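Local coordinates for protein polyhedrin (Orgyia pseudotsugata cypovirus 5, PDB 5A8U) that forms the crystalline matrix of the viral occlusion bodies, the polyhedra that protect virus particles outside the host until insect larvae ingest them, at residues A226-N229 with E230-V234; G56-N59 with R60-K64. All blocks are in the same frame, centred on the assembly; numbering follows the deposited sequence.

Contact 1. Residues A226-N229 with E230-V234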
ATOM      1  N   ALA A 226      -3.052  -6.545 -17.586  1.00  5.20           N
ATOM      2  CA  ALA A 226      -3.772  -7.725 -18.040  1.00  4.67           C
ATOM      3  C   ALA A 226      -3.488  -7.911 -19.518  1.00  4.60           C
ATOM      4  O   ALA A 226      -3.412  -6.934 -20.268  1.00  6.13           O
ATOM      5  CB  ALA A 226      -5.265  -7.577 -17.802  1.00  7.53           C
ATOM      6  N   TYR A 227      -3.324  -9.168 -19.915  1.00  4.11           N
ATOM      7  CA  TYR A 227      -3.031  -9.536 -21.293  1.00  4.90           C
ATOM      8  C   TYR A 227      -4.166 -10.381 -21.856  1.00  4.94           C
ATOM      9  O   TYR A 227      -4.792 -11.163 -21.133  1.00  4.15           O
ATOM     10  CB  TYR A 227      -1.726 -10.342 -21.377  1.00  4.42           C
ATOM     11  CG  TYR A 227      -0.490  -9.487 -21.333  1.00  5.46           C
ATOM     12  CD1 TYR A 227      -0.141  -8.712 -22.432  1.00  4.62           C
ATOM     13  CD2 TYR A 227       0.316  -9.440 -20.208  1.00  6.51           C
ATOM     14  CE1 TYR A 227       0.986  -7.893 -22.420  1.00  8.32           C
ATOM     15  CE2 TYR A 227       1.461  -8.628 -20.182  1.00  4.38           C
ATOM     16  CZ  TYR A 227       1.782  -7.856 -21.294  1.00  8.39           C
ATOM     17  OH  TYR A 227       2.895  -7.032 -21.311  1.00 10.67           O
ATOM     18  N   VAL A 228      -4.406 -10.236 -23.158  1.00  4.33           N
ATOM     19  CA  VAL A 228      -5.471 -10.973 -23.838  1.00  4.28           C
ATOM     20  C   VAL A 228      -5.334 -12.503 -23.698  1.00  5.15           C
ATOM     21  O   VAL A 228      -6.330 -13.218 -23.575  1.00  5.71           O
ATOM     22  CB  VAL A 228      -5.566 -10.561 -25.332  1.00  4.84           C
ATOM     23  CG1 VAL A 228      -4.306 -10.976 -26.087  1.00  6.99           C
ATOM     24  CG2 VAL A 228      -6.830 -11.154 -25.969  1.00  9.04           C
ATOM     25  N   ASN A 229      -4.103 -12.997 -23.717  1.00  3.98           N
ATOM     26  CA  ASN A 229      -3.866 -14.404 -23.423  1.00  4.78           C
ATOM     27  C   ASN A 229      -2.477 -14.651 -22.889  1.00  5.75           C
ATOM     28  O   ASN A 229      -1.627 -13.749 -22.894  1.00  5.99           O
ATOM     29  CB  ASN A 229      -4.206 -15.334 -24.605  1.00  4.17           C
ATOM     30  CG  ASN A 229      -3.277 -15.186 -25.801  1.00  5.61           C
ATOM     31  OD1 ASN A 229      -2.177 -14.644 -25.711  1.00  6.97           O
ATOM     32  ND2 ASN A 229      -3.708 -15.734 -26.933  1.00  5.97           N
ATOM     33  N   GLU A 230      -2.258 -15.873 -22.421  1.00  5.45           N
ATOM     34  CA  GLU A 230      -0.978 -16.250 -21.855  1.00  5.10           C
ATOM     35  C   GLU A 230       0.143 -16.139 -22.889  1.00  8.49           C
ATOM     36  O   GLU A 230       1.260 -15.760 -22.559  1.00  6.88           O
ATOM     37  CB  GLU A 230      -1.087 -17.676 -21.300  1.00  8.75           C
ATOM     38  CG  GLU A 230       0.221 -18.372 -20.999  1.00 15.06           C
ATOM     39  CD  GLU A 230      -0.031 -19.741 -20.400  1.00  9.54           C
ATOM     40  OE1 GLU A 230      -0.186 -20.717 -21.165  1.00 12.36           O
ATOM     41  OE2 GLU A 230      -0.140 -19.812 -19.162  1.00 12.12           O
ATOM     42  N   LYS A 231      -0.154 -16.480 -24.145  1.00  6.03           N
ATOM     43  CA  LYS A 231       0.859 -16.439 -25.195  1.00  6.26           C
ATOM     44  C   LYS A 231       1.474 -15.047 -25.304  1.00  5.52           C
ATOM     45  O   LYS A 231       2.702 -14.883 -25.302  1.00  6.05           O
ATOM     46  CB  LYS A 231       0.213 -16.874 -26.514  1.00  8.90           C
ATOM     47  CG  LYS A 231       1.158 -16.918 -27.707  1.00  8.75           C
ATOM     48  CD  LYS A 231       1.235 -15.583 -28.409  1.00  8.55           C
ATOM     49  CE  LYS A 231       1.928 -15.742 -29.764  1.00  8.95           C
ATOM     50  NZ  LYS A 231       2.340 -14.419 -30.289  1.00 10.82           N
ATOM     51  N   VAL A 232       0.618 -14.036 -25.366  1.00  5.87           N
ATOM     52  CA  VAL A 232       1.086 -12.664 -25.458  1.00  4.35           C
ATOM     53  C   VAL A 232       1.820 -12.210 -24.181  1.00  6.40           C
ATOM     54  O   VAL A 232       2.847 -11.547 -24.235  1.00  5.80           O
ATOM     55  CB  VAL A 232      -0.083 -11.708 -25.796  1.00  6.30           C
ATOM     56  CG1 VAL A 232       0.394 -10.262 -25.756  1.00  8.51           C
ATOM     57  CG2 VAL A 232      -0.664 -12.077 -27.171  1.00  6.38           C
ATOM     58  N   ALA A 233       1.282 -12.567 -23.023  1.00  3.41           N
ATOM     59  CA  ALA A 233       1.942 -12.252 -21.764  1.00  5.90           C
ATOM     60  C   ALA A 233       3.370 -12.793 -21.722  1.00  5.84           C
ATOM     61  O   ALA A 233       4.286 -12.098 -21.293  1.00  7.01           O
ATOM     62  CB  ALA A 233       1.145 -12.828 -20.600  1.00  4.67           C
ATOM     63  N   VAL A 234       3.539 -14.049 -22.130  1.00  4.74           N
ATOM     64  CA  VAL A 234       4.856 -14.671 -22.058  1.00  5.58           C
ATOM     65  C   VAL A 234       5.849 -13.969 -22.984  1.00  6.53           C
ATOM     66  O   VAL A 234       6.977 -13.681 -22.597  1.00  7.06           O
ATOM     67  CB  VAL A 234       4.781 -16.174 -22.341  1.00  4.27           C
ATOM     68  CG1 VAL A 234       6.168 -16.739 -22.532  1.00  6.86           C
ATOM     69  CG2 VAL A 234       4.084 -16.871 -21.179  1.00  6.82           C
TER
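Asn229 holds Val232 N with its side chain and Ala233 N with its backbone, gripping the start of the helix that follows it. Asn229 OD1 accepts from Val232 N at 2.9 Å, with an N-H...O angle of 168° and the donor nearly in line with the C=O bond. The backbone Asn229 O takes Ala233 N at 3.1 Å and so begins the i to i+4 pattern that Val234 N and Glu230 O continue. With chi1 at 68°, CG sits between the backbone N and the carbonyl carbon, which turns OD1 back over the first turn. Lys231 N is also near, 3.1 Å from Asn229 OD1, but its angle is too poor for a bond. This is a classic asparagine N-cap, here at the junction where strand 223-227, outermost within the chain in the six-stranded antiparallel sheet, gives way to helix 230-241. Apolar contacts join the end of the strand to the first turn of the helix. Tyr227 lays one ring face against the helix, with Ala233 CA 3.8 Å from the ring centroid in a CH-pi contact, while Ala233 CB meets Tyr227 CD2 at 3.5 Å and Val232 CG1 touches Tyr227 CD1 at 3.7 Å. The other branch, Val232 CG2, turns to the cap and packs 3.3 Å from Asn229 OD1. The charged ends find partners farther on: Glu230 is hydrogen-bonded to Tyr245 OH and Ser248 N, and Lys231 NZ forms a salt bridge with Glu235. His88 of the second subunit stacks on the Tyr227 ring.

Contact 2. Residues G56-N59 with R60-K64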
ATOM      1  N   GLY A  56       2.795  -8.968   0.420  1.00  5.33           N
ATOM      2  CA  GLY A  56       1.747  -8.258  -0.279  1.00  5.93           C
ATOM      3  C   GLY A  56       0.443  -9.015  -0.163  1.00  5.55           C
ATOM      4  O   GLY A  56       0.369 -10.044   0.520  1.00  6.12           O
ATOM      5  N   SER A  57      -0.580  -8.490  -0.824  1.00  6.14           N
ATOM      6  CA  SER A  57      -1.906  -9.066  -0.751  1.00  4.71           C
ATOM      7  C   SER A  57      -2.735  -8.577  -1.930  1.00  4.65           C
ATOM      8  O   SER A  57      -2.397  -7.583  -2.568  1.00  6.20           O
ATOM      9  CB  SER A  57      -2.594  -8.679   0.574  1.00  6.37           C
ATOM     10  OG  SER A  57      -3.007  -7.311   0.579  1.00  6.70           O
ATOM     11  N   LEU A  58      -3.825  -9.277  -2.213  1.00  4.60           N
ATOM     12  CA  LEU A  58      -4.788  -8.785  -3.187  1.00  5.86           C
ATOM     13  C   LEU A  58      -6.181  -9.015  -2.628  1.00  5.38           C
ATOM     14  O   LEU A  58      -6.530 -10.150  -2.288  1.00  7.81           O
ATOM     15  CB  LEU A  58      -4.666  -9.534  -4.514  1.00  5.45           C
ATOM     16  CG  LEU A  58      -3.353  -9.390  -5.273  1.00  5.53           C
ATOM     17  CD1 LEU A  58      -3.331 -10.400  -6.412  1.00  6.51           C
ATOM     18  CD2 LEU A  58      -3.191  -7.961  -5.796  1.00  5.97           C
ATOM     19  N   ASN A  59      -6.980  -7.959  -2.517  1.00  7.02           N
ATOM     20  CA  ASN A  59      -8.380  -8.166  -2.151  1.00  5.70           C
ATOM     21  C   ASN A  59      -9.260  -8.418  -3.381  1.00  5.51           C
ATOM     22  O   ASN A  59      -8.754  -8.479  -4.518  1.00  6.56           O
ATOM     23  CB  ASN A  59      -8.918  -7.031  -1.268  1.00  6.89           C
ATOM     24  CG  ASN A  59      -8.928  -5.688  -1.967  1.00  9.21           C
ATOM     25  OD1 ASN A  59      -8.685  -5.590  -3.182  1.00  7.46           O
ATOM     26  ND2 ASN A  59      -9.237  -4.637  -1.203  1.00  6.91           N
ATOM     27  N   ARG A  60     -10.571  -8.592  -3.188  1.00  6.23           N
ATOM     28  CA  ARG A  60     -11.395  -8.977  -4.342  1.00  8.51           C
ATOM     29  C   ARG A  60     -11.377  -7.921  -5.443  1.00  5.74           C
ATOM     30  O   ARG A  60     -11.434  -8.258  -6.636  1.00  6.98           O
ATOM     31  CB  ARG A  60     -12.850  -9.325  -3.952  1.00  8.12           C
ATOM     32  CG  ARG A  60     -13.060 -10.772  -3.462  1.00 17.50           C
ATOM     33  CD  ARG A  60     -12.414 -11.869  -4.367  1.00 12.72           C
ATOM     34  NE  ARG A  60     -13.165 -12.209  -5.584  1.00 12.82           N
ATOM     35  CZ  ARG A  60     -12.842 -13.228  -6.386  1.00 16.59           C
ATOM     36  NH1 ARG A  60     -11.801 -14.000  -6.084  1.00  8.41           N
ATOM     37  NH2 ARG A  60     -13.558 -13.500  -7.477  1.00 10.65           N
ATOM     38  N   GLN A  61     -11.245  -6.655  -5.065  1.00  4.93           N
ATOM     39  CA  GLN A  61     -11.221  -5.592  -6.071  1.00  5.31           C
ATOM     40  C   GLN A  61     -10.072  -5.760  -7.067  1.00  6.46           C
ATOM     41  O   GLN A  61     -10.201  -5.379  -8.227  1.00  7.62           O
ATOM     42  CB  GLN A  61     -11.133  -4.212  -5.415  1.00  7.93           C
ATOM     43  CG  GLN A  61     -12.467  -3.720  -4.862  1.00  8.03           C
ATOM     44  CD  GLN A  61     -12.709  -4.095  -3.408  1.00  7.49           C
ATOM     45  OE1 GLN A  61     -12.101  -5.034  -2.900  1.00  6.54           O
ATOM     46  NE2 GLN A  61     -13.635  -3.385  -2.746  1.00  7.50           N
ATOM     47  N   LEU A  62      -8.959  -6.331  -6.611  1.00  6.94           N
ATOM     48  CA  LEU A  62      -7.831  -6.607  -7.506  1.00  6.60           C
ATOM     49  C   LEU A  62      -7.761  -8.057  -8.012  1.00  7.04           C
ATOM     50  O   LEU A  62      -7.078  -8.329  -8.994  1.00  5.77           O
ATOM     51  CB  LEU A  62      -6.502  -6.195  -6.856  1.00  8.09           C
ATOM     52  CG  LEU A  62      -6.368  -4.673  -6.661  1.00  7.73           C
ATOM     53  CD1 LEU A  62      -4.996  -4.308  -6.099  1.00  8.95           C
ATOM     54  CD2 LEU A  62      -6.606  -3.933  -7.968  1.00  6.49           C
ATOM     55  N   MET A  63      -8.456  -8.982  -7.351  1.00  4.56           N
ATOM     56  CA  MET A  63      -8.486 -10.360  -7.846  1.00  5.32           C
ATOM     57  C   MET A  63      -9.336 -10.472  -9.110  1.00  4.49           C
ATOM     58  O   MET A  63      -9.085 -11.326  -9.960  1.00  5.58           O
ATOM     59  CB  MET A  63      -9.041 -11.316  -6.784  1.00  7.71           C
ATOM     60  CG  MET A  63      -8.147 -11.475  -5.563  1.00  7.11           C
ATOM     61  SD  MET A  63      -6.620 -12.394  -5.917  1.00  6.75           S
ATOM     62  CE  MET A  63      -7.296 -14.045  -6.180  1.00  6.10           C
ATOM     63  N   LYS A  64     -10.366  -9.634  -9.203  1.00  3.83           N
ATOM     64  CA  LYS A  64     -11.255  -9.627 -10.358  1.00  5.58           C
ATOM     65  C   LYS A  64     -10.674  -8.855 -11.545  1.00  6.20           C
ATOM     66  O   LYS A  64      -9.715  -8.092 -11.416  1.00  7.59           O
ATOM     67  CB  LYS A  64     -12.637  -9.058  -9.982  1.00  6.22           C
ATOM     68  CG  LYS A  64     -12.634  -7.556  -9.765  1.00  7.93           C
ATOM     69  CD  LYS A  64     -14.021  -7.065  -9.377  1.00 13.46           C
ATOM     70  CE  LYS A  64     -14.110  -5.561  -9.419  1.00 16.46           C
ATOM     71  NZ  LYS A  64     -14.327  -5.051 -10.799  1.00 10.04           N
TER
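Leu58 and Met63 cross at about a right angle, the sulphur Met63 SD resting 3.7 Å from Leu58 CB and only slightly farther from Leu58 CD1. The other methyl of the leucine, Leu58 CD2, reaches the flank of Leu62, 3.9 Å from Leu62 CB. Met63 is bent at both chi2 and chi3, each near -70°, and this folds its thioether back toward the strand. The backbone carbonyl of Asn59 is shared by two donors: Met63 N binds Asn59 O at 2.9 Å, and Leu62 N makes a weak bond to the same oxygen at 3.0 Å, bent to 135°. Met63 CG lies 3.2 Å from Asn59 O. On another side of the turn the amides of Asn59 and Gln61 meet with their planes 34° apart; Asn59 ND2 and Gln61 OE1 are 3.4 Å from each other, poorly angled for a bond. What holds these amides lies in the third subunit, where Thr222 O accepts from Asn59 ND2, and Ser224 O and Met69 O from Gln61 NE2. Farther out, Arg60 is anchored by Asp106 and Pro188 O, Leu58 packs on Val34 and Trp48, and Met63 on Leu36. The whole is a strand-to-helix turn: strand 53-58, outermost within the chain in the three-stranded antiparallel sheet, runs through an N-cap residue, Asn59, into the one-turn helix 60-63, at a subunit interface of the trimer.

Contacts 1 and 2 are two versions of one local solution, a strand leading through an asparagine N-cap into a helix, with one extra residue, Val228, before the cap in contact 1. The strands belong to different sheets and the contacts do not touch: their centres are 19 Å apart and their nearest atoms about 8 Å. In 226-234 the cap side chain bonds the helix N-H of Val232, whereas in 56-64 its amide nitrogen is engaged by another subunit. Strand 43-50 touches both, offering Val43 to contact 1 and Tyr46 and Trp48 to contact 2, and Ala226 packs on Phe65, the residue after contact 2. Each junction also meets a different neighbour, the second subunit at contact 1 and the third at contact 2.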